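Local coordinates for 1-carboxybiuret hydrolase subunit AtzE (Pseudomonas sp., PDB 6C62), which hydrolyses 1-carboxybiuret to urea-1,3-dicarboxylate and ammonia, a step in the bacterial degradation of atrazine, at residues R176-T190 / T401-P415. Residues are numbered along the deposited sequence; the frame is centred on the assembly and turned at random.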
loop_
_atom_site.group_PDB
_atom_site.type_symbol
_atom_site.label_atom_id
_atom_site.label_comp_id
_atom_site.label_asym_id
_atom_site.label_seq_id
_atom_site.Cartn_x
_atom_site.Cartn_y
_atom_site.Cartn_z
ATOM N N ARG A 176 11.819 -21.966 2.019
ATOM C CA ARG A 176 11.198 -23.217 2.427
ATOM C C ARG A 176 11.289 -24.326 1.372
ATOM O O ARG A 176 11.504 -25.480 1.735
ATOM C CB ARG A 176 9.746 -22.932 2.868
ATOM C CG ARG A 176 9.697 -22.063 4.098
ATOM C CD ARG A 176 8.296 -21.480 4.213
ATOM N NE ARG A 176 8.047 -20.475 3.184
ATOM C CZ ARG A 176 6.834 -20.023 2.854
ATOM N NH1 ARG A 176 5.772 -20.531 3.423
ATOM N NH2 ARG A 176 6.680 -19.052 1.936
ATOM N N VAL A 177 11.149 -24.016 0.091
ATOM C CA VAL A 177 11.218 -25.019 -0.945
ATOM C C VAL A 177 12.646 -25.686 -1.043
ATOM O O VAL A 177 12.748 -26.940 -0.987
ATOM C CB VAL A 177 10.717 -24.465 -2.309
ATOM C CG1 VAL A 177 10.969 -25.450 -3.458
ATOM C CG2 VAL A 177 9.198 -24.141 -2.217
ATOM N N PRO A 178 13.726 -24.902 -1.178
ATOM C CA PRO A 178 15.042 -25.543 -1.170
ATOM C C PRO A 178 15.423 -26.214 0.142
ATOM O O PRO A 178 16.117 -27.208 0.119
ATOM C CB PRO A 178 16.033 -24.409 -1.519
ATOM C CG PRO A 178 15.255 -23.164 -1.437
ATOM C CD PRO A 178 13.780 -23.469 -1.482
ATOM N N ALA A 179 14.978 -25.699 1.274
ATOM C CA ALA A 179 15.183 -26.392 2.517
ATOM C C ALA A 179 14.530 -27.772 2.450
ATOM O O ALA A 179 15.161 -28.793 2.809
ATOM C CB ALA A 179 14.613 -25.615 3.704
ATOM N N SER A 180 13.297 -27.813 1.956
ATOM C CA SER A 180 12.575 -29.088 1.805
ATOM C C SER A 180 13.309 -30.073 0.883
ATOM O O SER A 180 13.550 -31.243 1.248
ATOM C CB SER A 180 11.192 -28.856 1.273
ATOM O OG SER A 180 10.398 -30.025 1.209
ATOM N N LEU A 181 13.589 -29.612 -0.324
ATOM C CA LEU A 181 14.156 -30.425 -1.344
ATOM C C LEU A 181 15.619 -30.846 -1.126
ATOM O O LEU A 181 15.965 -31.967 -1.529
ATOM C CB LEU A 181 13.947 -29.821 -2.695
ATOM C CG LEU A 181 12.510 -29.522 -3.086
ATOM C CD1 LEU A 181 12.444 -29.239 -4.574
ATOM C CD2 LEU A 181 11.594 -30.679 -2.745
ATOM N N CYS A 182 16.416 -30.012 -0.456
ATOM C CA CYS A 182 17.817 -30.323 -0.128
ATOM C C CYS A 182 18.001 -31.004 1.243
ATOM O O CYS A 182 19.121 -31.438 1.583
ATOM C CB CYS A 182 18.681 -29.077 -0.211
ATOM S SG CYS A 182 18.955 -28.536 -1.901
ATOM N N GLY A 183 16.950 -31.081 2.047
ATOM C CA GLY A 183 17.092 -31.643 3.342
ATOM C C GLY A 183 17.932 -30.818 4.298
ATOM O O GLY A 183 18.765 -31.366 5.028
ATOM N N VAL A 184 17.658 -29.511 4.370
ATOM C CA VAL A 184 18.348 -28.676 5.317
ATOM C C VAL A 184 17.323 -27.784 6.026
ATOM O O VAL A 184 16.129 -27.838 5.721
ATOM C CB VAL A 184 19.433 -27.808 4.634
ATOM C CG1 VAL A 184 20.466 -28.677 3.901
ATOM C CG2 VAL A 184 18.810 -26.808 3.649
ATOM N N TRP A 185 17.801 -27.024 7.005
ATOM C CA TRP A 185 16.946 -26.198 7.830
ATOM C C TRP A 185 16.756 -24.828 7.153
ATOM O O TRP A 185 17.681 -24.302 6.557
ATOM C CB TRP A 185 17.531 -25.975 9.234
ATOM C CG TRP A 185 17.536 -27.184 10.074
ATOM C CD1 TRP A 185 18.501 -28.186 10.110
ATOM C CD2 TRP A 185 16.537 -27.569 11.006
ATOM N NE1 TRP A 185 18.141 -29.154 11.024
ATOM C CE2 TRP A 185 16.946 -28.797 11.588
ATOM C CE3 TRP A 185 15.313 -27.023 11.379
ATOM C CZ2 TRP A 185 16.166 -29.470 12.521
ATOM C CZ3 TRP A 185 14.558 -27.694 12.307
ATOM C CH2 TRP A 185 14.989 -28.886 12.874
ATOM N N GLY A 186 15.558 -24.262 7.261
ATOM C CA GLY A 186 15.316 -22.902 6.796
ATOM C C GLY A 186 14.390 -22.157 7.739
ATOM O O GLY A 186 13.534 -22.782 8.430
ATOM N N LEU A 187 14.563 -20.831 7.772
ATOM C CA LEU A 187 13.743 -19.963 8.531
ATOM C C LEU A 187 13.320 -18.800 7.651
ATOM O O LEU A 187 14.182 -18.048 7.142
ATOM C CB LEU A 187 14.517 -19.421 9.753
ATOM C CG LEU A 187 13.867 -18.247 10.532
ATOM C CD1 LEU A 187 12.578 -18.678 11.187
ATOM C CD2 LEU A 187 14.840 -17.676 11.565
ATOM N N LYS A 188 12.019 -18.645 7.478
ATOM C CA LYS A 188 11.442 -17.447 6.849
ATOM C C LYS A 188 10.865 -16.679 7.997
ATOM O O LYS A 188 9.843 -17.084 8.533
ATOM C CB LYS A 188 10.364 -17.823 5.867
ATOM C CG LYS A 188 9.793 -16.591 5.182
ATOM C CD LYS A 188 8.392 -16.761 4.588
ATOM C CE LYS A 188 7.307 -16.995 5.598
ATOM N NZ LYS A 188 7.107 -15.807 6.434
ATOM N N PRO A 189 11.539 -15.621 8.445
ATOM C CA PRO A 189 11.010 -14.866 9.548
ATOM C C PRO A 189 9.714 -14.121 9.188
ATOM O O PRO A 189 9.217 -14.204 8.049
ATOM C CB PRO A 189 12.139 -13.865 9.897
ATOM C CG PRO A 189 13.346 -14.390 9.179
ATOM C CD PRO A 189 12.752 -14.978 7.923
ATOM N N THR A 190 9.140 -13.498 10.194
ATOM C CA THR A 190 7.940 -12.658 10.006
ATOM C C THR A 190 8.218 -11.593 8.920
ATOM O O THR A 190 9.305 -11.039 8.849
ATOM C CB THR A 190 7.587 -11.920 11.297
ATOM O OG1 THR A 190 7.374 -12.867 12.358
ATOM C CG2 THR A 190 6.389 -11.058 11.116
ATOM N N THR A 401 3.462 -23.425 0.317
ATOM C CA THR A 401 4.200 -22.313 0.924
ATOM C C THR A 401 3.489 -20.969 0.702
ATOM O O THR A 401 3.487 -20.091 1.583
ATOM C CB THR A 401 5.641 -22.224 0.377
ATOM O OG1 THR A 401 5.642 -22.304 -1.050
ATOM C CG2 THR A 401 6.443 -23.332 0.887
ATOM N N GLN A 402 2.926 -20.807 -0.481
ATOM C CA GLN A 402 2.425 -19.528 -0.954
ATOM C C GLN A 402 1.311 -18.887 -0.092
ATOM O O GLN A 402 1.356 -17.696 0.146
ATOM C CB GLN A 402 2.029 -19.632 -2.444
ATOM C CG GLN A 402 1.801 -18.281 -3.108
ATOM C CD GLN A 402 1.986 -18.275 -4.617
ATOM O OE1 GLN A 402 1.915 -19.322 -5.246
ATOM N NE2 GLN A 402 2.334 -17.125 -5.199
ATOM N N PRO A 403 0.371 -19.673 0.432
ATOM C CA PRO A 403 -0.669 -19.046 1.315
ATOM C C PRO A 403 -0.089 -18.476 2.618
ATOM O O PRO A 403 -0.614 -17.505 3.150
ATOM C CB PRO A 403 -1.596 -20.230 1.652
ATOM C CG PRO A 403 -1.340 -21.285 0.574
ATOM C CD PRO A 403 0.104 -21.106 0.204
ATOM N N VAL A 404 0.988 -19.043 3.110
ATOM C CA VAL A 404 1.512 -18.711 4.437
ATOM C C VAL A 404 2.378 -17.442 4.451
ATOM O O VAL A 404 2.211 -16.554 5.311
ATOM C CB VAL A 404 2.324 -19.911 5.000
ATOM C CG1 VAL A 404 2.882 -19.566 6.368
ATOM C CG2 VAL A 404 1.459 -21.184 5.026
ATOM N N SER A 405 3.264 -17.311 3.480
ATOM C CA SER A 405 4.033 -16.087 3.311
ATOM C C SER A 405 3.165 -14.855 2.974
ATOM O O SER A 405 3.551 -13.750 3.257
ATOM C CB SER A 405 5.157 -16.300 2.274
ATOM O OG SER A 405 4.671 -17.074 1.236
ATOM N N PHE A 406 1.974 -15.067 2.425
ATOM C CA PHE A 406 1.118 -13.956 2.055
ATOM C C PHE A 406 0.592 -13.196 3.302
ATOM O O PHE A 406 0.433 -11.981 3.293
ATOM C CB PHE A 406 -0.021 -14.455 1.200
ATOM C CG PHE A 406 -0.815 -13.360 0.558
ATOM C CD1 PHE A 406 -0.166 -12.370 -0.196
ATOM C CD2 PHE A 406 -2.183 -13.272 0.725
ATOM C CE1 PHE A 406 -0.885 -11.302 -0.745
ATOM C CE2 PHE A 406 -2.880 -12.206 0.187
ATOM C CZ PHE A 406 -2.258 -11.270 -0.590
ATOM N N ALA A 407 0.355 -13.977 4.369
ATOM C CA ALA A 407 0.050 -13.448 5.678
ATOM C C ALA A 407 1.290 -13.007 6.438
ATOM O O ALA A 407 1.167 -12.299 7.456
ATOM C CB ALA A 407 -0.723 -14.454 6.491
ATOM N N GLY A 408 2.492 -13.429 6.014
ATOM C CA GLY A 408 3.735 -12.943 6.636
ATOM C C GLY A 408 4.077 -13.652 7.935
ATOM O O GLY A 408 4.875 -13.123 8.700
ATOM N N CYS A 409 3.488 -14.850 8.183
ATOM C CA CYS A 409 3.736 -15.598 9.407
ATOM C C CYS A 409 5.127 -16.228 9.368
ATOM O O CYS A 409 5.531 -16.728 8.331
ATOM C CB CYS A 409 2.718 -16.741 9.538
ATOM S SG CYS A 409 1.024 -16.241 9.750
ATOM N N PRO A 410 5.836 -16.271 10.481
ATOM C CA PRO A 410 7.130 -16.925 10.458
ATOM C C PRO A 410 7.026 -18.455 10.352
ATOM O O PRO A 410 6.046 -19.050 10.810
ATOM C CB PRO A 410 7.769 -16.501 11.800
ATOM C CG PRO A 410 6.602 -16.324 12.710
ATOM C CD PRO A 410 5.505 -15.750 11.804
ATOM N N VAL A 411 8.044 -19.082 9.731
ATOM C CA VAL A 411 8.050 -20.525 9.445
ATOM C C VAL A 411 9.431 -21.063 9.583
ATOM O O VAL A 411 10.344 -20.459 9.053
ATOM C CB VAL A 411 7.599 -20.849 7.987
ATOM C CG1 VAL A 411 7.670 -22.354 7.692
ATOM C CG2 VAL A 411 6.225 -20.321 7.703
ATOM N N VAL A 412 9.588 -22.171 10.316
ATOM C CA VAL A 412 10.828 -22.998 10.251
ATOM C C VAL A 412 10.485 -24.186 9.378
ATOM O O VAL A 412 9.440 -24.862 9.565
ATOM C CB VAL A 412 11.278 -23.467 11.610
ATOM C CG1 VAL A 412 12.321 -24.586 11.544
ATOM C CG2 VAL A 412 11.867 -22.333 12.377
ATOM N N ALA A 413 11.358 -24.422 8.422
ATOM C CA ALA A 413 11.299 -25.590 7.556
ATOM C C ALA A 413 12.294 -26.645 8.082
ATOM O O ALA A 413 13.496 -26.431 8.114
ATOM C CB ALA A 413 11.597 -25.251 6.123
ATOM N N ALA A 414 11.737 -27.703 8.632
ATOM C CA ALA A 414 12.498 -28.760 9.289
ATOM C C ALA A 414 12.666 -29.963 8.330
ATOM O O ALA A 414 11.673 -30.462 7.791
ATOM C CB ALA A 414 11.769 -29.213 10.540
ATOM N N PRO A 415 13.905 -30.426 8.113
ATOM C CA PRO A 415 14.177 -31.488 7.125
ATOM C C PRO A 415 13.877 -32.897 7.705
ATOM O O PRO A 415 14.324 -33.186 8.815
ATOM C CB PRO A 415 15.654 -31.313 6.822
ATOM C CG PRO A 415 16.217 -30.770 8.109
ATOM C CD PRO A 415 15.133 -29.890 8.702
#
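Strands 185-188 and 411-415 are antiparallel neighbours in the mixed central sheet of the amidase fold, their axes 4.6 Å apart at 170°, and the helix preceding each strand packs on the same face. Two hydrogen-bonded pairs fix the register. In G186-A413, A413 N reaches G186 O at 2.7 Å, while G186 N meets A413 O on a lone pair in the carbonyl plane; K188 and V411 exchange the second pair of bonds. On the face carrying A413 and V411, A179 CB lies 3.9 Å from A413 CB; G186, which has no side chain, lies next to A179 where helix 176-182 comes close to the sheet.

R176 reaches from helix 176-182 to T401 and S405. Its CD rests on V411 CG1, and a bend at chi3 (-71°) turns the guanidinium toward these two residues, where NH1 donates to T401 O at 3.0 Å and NH2 makes a weak bond to S405 OG near the guanidinium plane. T401 CB and K188 CD cover opposite faces of the group, each offset toward its rim; D170 forms a salt bridge with NE. The K188 chain, bent at chi3 and chi4, brings NZ to C409 O (2.6 Å) and P189 O (3.1 Å), above both carbonyl planes. On the helix side, V177 sits about 6 Å, side chain to side chain, from S174, the probable acyl-ester nucleophile.

On the other side of the sheet W185 receives P415 CD over its five-membered ring, 3.6 Å from the centroid and 13° off the normal, a CH-pi contact, with V412 CG1 at the ring edge. The buried R176 charge is probably offset by D170, while K188 NZ, served by main-chain oxygens of both segments, joins the loop after strand 185-188 to the loop before strand 411-415.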